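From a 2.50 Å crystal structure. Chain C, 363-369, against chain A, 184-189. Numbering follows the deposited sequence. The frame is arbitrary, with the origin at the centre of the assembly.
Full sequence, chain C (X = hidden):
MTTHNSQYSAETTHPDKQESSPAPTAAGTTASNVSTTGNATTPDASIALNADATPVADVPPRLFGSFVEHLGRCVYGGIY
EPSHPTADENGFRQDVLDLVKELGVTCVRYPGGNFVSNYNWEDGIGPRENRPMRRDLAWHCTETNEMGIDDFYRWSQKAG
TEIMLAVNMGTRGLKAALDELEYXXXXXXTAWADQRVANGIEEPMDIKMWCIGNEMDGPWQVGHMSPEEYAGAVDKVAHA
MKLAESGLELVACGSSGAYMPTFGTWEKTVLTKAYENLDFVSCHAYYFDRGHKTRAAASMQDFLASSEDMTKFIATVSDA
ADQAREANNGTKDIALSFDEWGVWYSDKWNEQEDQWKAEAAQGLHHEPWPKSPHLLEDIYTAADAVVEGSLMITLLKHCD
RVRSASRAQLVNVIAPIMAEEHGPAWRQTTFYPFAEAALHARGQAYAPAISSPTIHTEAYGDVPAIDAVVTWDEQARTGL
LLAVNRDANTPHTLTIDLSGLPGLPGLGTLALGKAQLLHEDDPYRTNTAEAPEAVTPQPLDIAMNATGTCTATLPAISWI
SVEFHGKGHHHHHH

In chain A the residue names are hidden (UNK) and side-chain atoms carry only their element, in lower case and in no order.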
ATOM      1  N   GLY C 363      -1.118  -8.745  27.120  1.00 44.31           N
ATOM      2  CA  GLY C 363      -0.013  -7.842  26.830  1.00 44.35           C
ATOM      3  C   GLY C 363       1.320  -8.411  27.272  1.00 44.41           C
ATOM      4  O   GLY C 363       2.069  -8.942  26.450  1.00 44.53           O
ATOM      5  N   LEU C 364       1.595  -8.289  28.574  1.00 44.36           N
ATOM      6  CA  LEU C 364       2.805  -8.799  29.257  1.00 44.33           C
ATOM      7  C   LEU C 364       3.891  -7.787  29.651  1.00 44.34           C
ATOM      8  O   LEU C 364       4.718  -8.078  30.518  1.00 44.42           O
ATOM      9  CB  LEU C 364       3.607  -9.806  28.411  1.00 44.25           C
ATOM     10  CG  LEU C 364       4.595 -10.723  29.147  1.00 44.42           C
ATOM     11  CD1 LEU C 364       3.873 -11.785  29.980  1.00 44.40           C
ATOM     12  CD2 LEU C 364       5.558 -11.385  28.171  1.00 44.37           C
ATOM     13  N   HIS C 365       3.865  -6.596  29.056  1.00 44.28           N
ATOM     14  CA  HIS C 365       4.726  -5.489  29.491  1.00 44.31           C
ATOM     15  C   HIS C 365       3.911  -4.219  29.747  1.00 44.21           C
ATOM     16  O   HIS C 365       3.298  -3.660  28.833  1.00 44.27           O
ATOM     17  CB  HIS C 365       5.885  -5.224  28.526  1.00 44.38           C
ATOM     18  CG  HIS C 365       6.903  -6.322  28.494  1.00 44.84           C
ATOM     19  ND1 HIS C 365       7.094  -7.131  27.396  1.00 45.24           N
ATOM     20  CD2 HIS C 365       7.775  -6.755  29.436  1.00 45.12           C
ATOM     21  CE1 HIS C 365       8.045  -8.010  27.657  1.00 45.45           C
ATOM     22  NE2 HIS C 365       8.475  -7.804  28.890  1.00 45.43           N
ATOM     23  N   HIS C 366       3.923  -3.775  31.002  1.00 43.95           N
ATOM     24  CA  HIS C 366       3.086  -2.667  31.458  1.00 43.76           C
ATOM     25  C   HIS C 366       3.868  -1.371  31.644  1.00 43.34           C
ATOM     26  O   HIS C 366       3.277  -0.292  31.735  1.00 43.34           O
ATOM     27  CB  HIS C 366       2.405  -3.039  32.779  1.00 44.01           C
ATOM     28  CG  HIS C 366       1.345  -4.085  32.639  1.00 44.72           C
ATOM     29  ND1 HIS C 366       0.018  -3.836  32.915  1.00 45.56           N
ATOM     30  CD2 HIS C 366       1.412  -5.381  32.252  1.00 45.19           C
ATOM     31  CE1 HIS C 366      -0.686  -4.934  32.709  1.00 45.63           C
ATOM     32  NE2 HIS C 366       0.136  -5.886  32.301  1.00 45.75           N
ATOM     33  N   GLU C 367       5.192  -1.491  31.706  1.00 42.75           N
ATOM     34  CA  GLU C 367       6.075  -0.353  31.954  1.00 42.19           C
ATOM     35  C   GLU C 367       6.092   0.635  30.787  1.00 41.56           C
ATOM     36  O   GLU C 367       6.004   0.224  29.626  1.00 41.57           O
ATOM     37  CB  GLU C 367       7.499  -0.838  32.253  1.00 42.34           C
ATOM     38  CG  GLU C 367       7.646  -1.559  33.588  1.00 42.84           C
ATOM     39  CD  GLU C 367       7.427  -0.637  34.778  1.00 43.68           C
ATOM     40  OE1 GLU C 367       8.318   0.193  35.067  1.00 43.76           O
ATOM     41  OE2 GLU C 367       6.363  -0.747  35.424  1.00 44.05           O
ATOM     42  N   PRO C 368       6.184   1.945  31.094  1.00 40.84           N
ATOM     43  CA  PRO C 368       6.418   2.938  30.048  1.00 40.30           C
ATOM     44  C   PRO C 368       7.781   2.718  29.400  1.00 39.69           C
ATOM     45  O   PRO C 368       8.715   2.270  30.065  1.00 39.64           O
ATOM     46  CB  PRO C 368       6.405   4.266  30.811  1.00 40.28           C
ATOM     47  CG  PRO C 368       5.623   3.991  32.042  1.00 40.50           C
ATOM     48  CD  PRO C 368       5.942   2.576  32.404  1.00 40.76           C
ATOM     49  N   TRP C 369       7.880   3.018  28.110  1.00 39.09           N
ATOM     50  CA  TRP C 369       9.130   2.867  27.375  1.00 38.50           C
ATOM     51  C   TRP C 369      10.094   3.982  27.786  1.00 38.34           C
ATOM     52  O   TRP C 369       9.665   5.121  27.993  1.00 38.29           O
ATOM     53  CB  TRP C 369       8.865   2.882  25.866  1.00 38.38           C
ATOM     54  CG  TRP C 369       8.010   1.729  25.373  1.00 37.75           C
ATOM     55  CD1 TRP C 369       7.277   0.859  26.135  1.00 37.25           C
ATOM     56  CD2 TRP C 369       7.774   1.354  24.007  1.00 37.36           C
ATOM     57  NE1 TRP C 369       6.619  -0.040  25.334  1.00 37.21           N
ATOM     58  CE2 TRP C 369       6.903   0.240  24.023  1.00 37.35           C
ATOM     59  CE3 TRP C 369       8.220   1.845  22.771  1.00 36.98           C
ATOM     60  CZ2 TRP C 369       6.470  -0.393  22.850  1.00 37.09           C
ATOM     61  CZ3 TRP C 369       7.790   1.215  21.607  1.00 36.74           C
ATOM     62  CH2 TRP C 369       6.925   0.107  21.657  1.00 36.89           C
TER
ATOM     63  N   UNK A 184      -4.780   0.395  23.185  1.00 26.61           N
ATOM     64  CA  UNK A 184      -5.301  -0.663  24.037  1.00 26.85           C
ATOM     65  C   UNK A 184      -4.370  -1.030  25.209  1.00 26.94           C
ATOM     66  O   UNK A 184      -4.799  -1.037  26.365  1.00 27.03           O
ATOM     67  c   UNK A 184      -6.608  -2.813  23.972  1.00 27.23           C
ATOM     68  c   UNK A 184      -4.484  -2.697  22.727  1.00 26.91           C
ATOM     69  c   UNK A 184      -5.702  -1.915  23.193  1.00 26.82           C
ATOM     70  N   UNK A 185      -3.098  -1.295  24.903  1.00 27.05           N
ATOM     71  CA  UNK A 185      -2.175  -1.933  25.848  1.00 27.10           C
ATOM     72  C   UNK A 185      -1.058  -1.045  26.379  1.00 27.21           C
ATOM     73  O   UNK A 185      -0.283  -1.474  27.231  1.00 27.44           O
ATOM     74  n   UNK A 185      -1.997  -5.502  24.725  1.00 26.68           N
ATOM     75  c   UNK A 185      -2.476  -4.379  25.245  1.00 27.07           C
ATOM     76  o   UNK A 185      -3.603  -4.303  25.734  1.00 27.45           O
ATOM     77  c   UNK A 185      -1.554  -3.179  25.212  1.00 27.09           C
ATOM     78  N   UNK A 186      -0.970   0.180  25.873  1.00 27.29           N
ATOM     79  CA  UNK A 186       0.120   1.082  26.234  1.00 27.21           C
ATOM     80  C   UNK A 186      -0.038   1.711  27.604  1.00 27.27           C
ATOM     81  O   UNK A 186      -1.153   1.970  28.060  1.00 27.21           O
ATOM     82  N   UNK A 187       1.090   1.955  28.263  1.00 27.27           N
ATOM     83  CA  UNK A 187       1.100   2.646  29.543  1.00 27.23           C
ATOM     84  C   UNK A 187       0.802   4.125  29.317  1.00 27.28           C
ATOM     85  O   UNK A 187       1.114   4.655  28.247  1.00 27.22           O
ATOM     86  c   UNK A 187       2.446   2.476  30.221  1.00 27.21           C
ATOM     87  N   UNK A 188       0.198   4.796  30.320  1.00 27.26           N
ATOM     88  CA  UNK A 188      -0.023   6.242  30.240  1.00 27.18           C
ATOM     89  C   UNK A 188       1.269   7.001  29.940  1.00 27.13           C
ATOM     90  O   UNK A 188       2.357   6.555  30.323  1.00 27.05           O
ATOM     91  c   UNK A 188      -0.387   4.221  31.548  1.00 27.22           C
ATOM     92  c   UNK A 188      -1.196   5.356  32.112  1.00 27.38           C
ATOM     93  c   UNK A 188      -0.531   6.595  31.640  1.00 27.18           C
ATOM     94  N   UNK A 189       1.142   8.133  29.250  1.00 27.00           N
ATOM     95  CA  UNK A 189       2.302   8.928  28.865  1.00 26.87           C
ATOM     96  C   UNK A 189       2.332   9.217  27.379  1.00 26.85           C
ATOM     97  O   UNK A 189       2.703  10.317  26.968  1.00 26.87           O
TER
HETATM   98  O   HOH W   1       3.536   0.901  27.556  1.00 18.92           O

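Position 184 of chain A carries three side-chain carbons. One is bonded to CA and bears the other two, so the side chain forks at CB. It lies in the last part of a helix that begins earlier in the chain, and it touches nothing on this stretch of chain C. A three-carbon side chain branched at CB is valine, A:Val184.

Position 185 has four side-chain atoms: two carbons, the second of which carries one oxygen and one nitrogen. CB points toward chain C. The side-chain nitrogen lies 3.7 Å from CA of C:Gly363. A short chain ending in an amide is asparagine, A:Asn185. Its OD1 and ND2 both find hydrogen bonds elsewhere in the structure, so the approach to C:Gly363 is packing alone. C:Gly363 has no side chain, and a CB there would sit only 3.4 Å from ND2 of A:Asn185.

Position 186 has no side-chain atoms and makes no contact with chain C. It is the first residue after the helix to leave helical backbone angles. The bare CA identifies glycine, A:Gly186.

Position 187 has one side-chain carbon, pointing toward chain C. It is 3.3 Å from O of C:His366 and 4.0 Å from CG of C:Pro368. A lone CB means alanine, A:Ala187. No other residue of its stretch has as much area covered by chain C.

Position 188 has three side-chain carbons that close a ring onto the backbone N. CB points sideways. The closest contact is made by the backbone, with O at 4.5 Å from CG of C:Pro368. The closed ring is proline, A:Pro188.

Position 189 has no side-chain atoms and no contact with chain C. Its phi of 127° and psi of -39° would jam a CB against the carbonyl oxygen of the residue before. This is glycine, A:Gly189.

The contact is small, burying 188 Å² over both sides, and no direct hydrogen bond crosses it. Its centre is CB of A:Ala187, set against the backbone from C:His366 to C:Pro368 and the ring of C:Pro368. The two histidine side chains stay well clear; C:His366 contributes its carbonyl instead. Water 1 supplies a polar link. It accepts from N of A:Ala187 at 2.8 Å and donates to O of C:Glu367 at 3.3 Å, joining the two backbones where they do not bond directly. At the other end, A:Asn185 packs against C:Gly363. Shape and one bridging water account for the contact between these stretches.

Chain A (184-189) VNGAPG
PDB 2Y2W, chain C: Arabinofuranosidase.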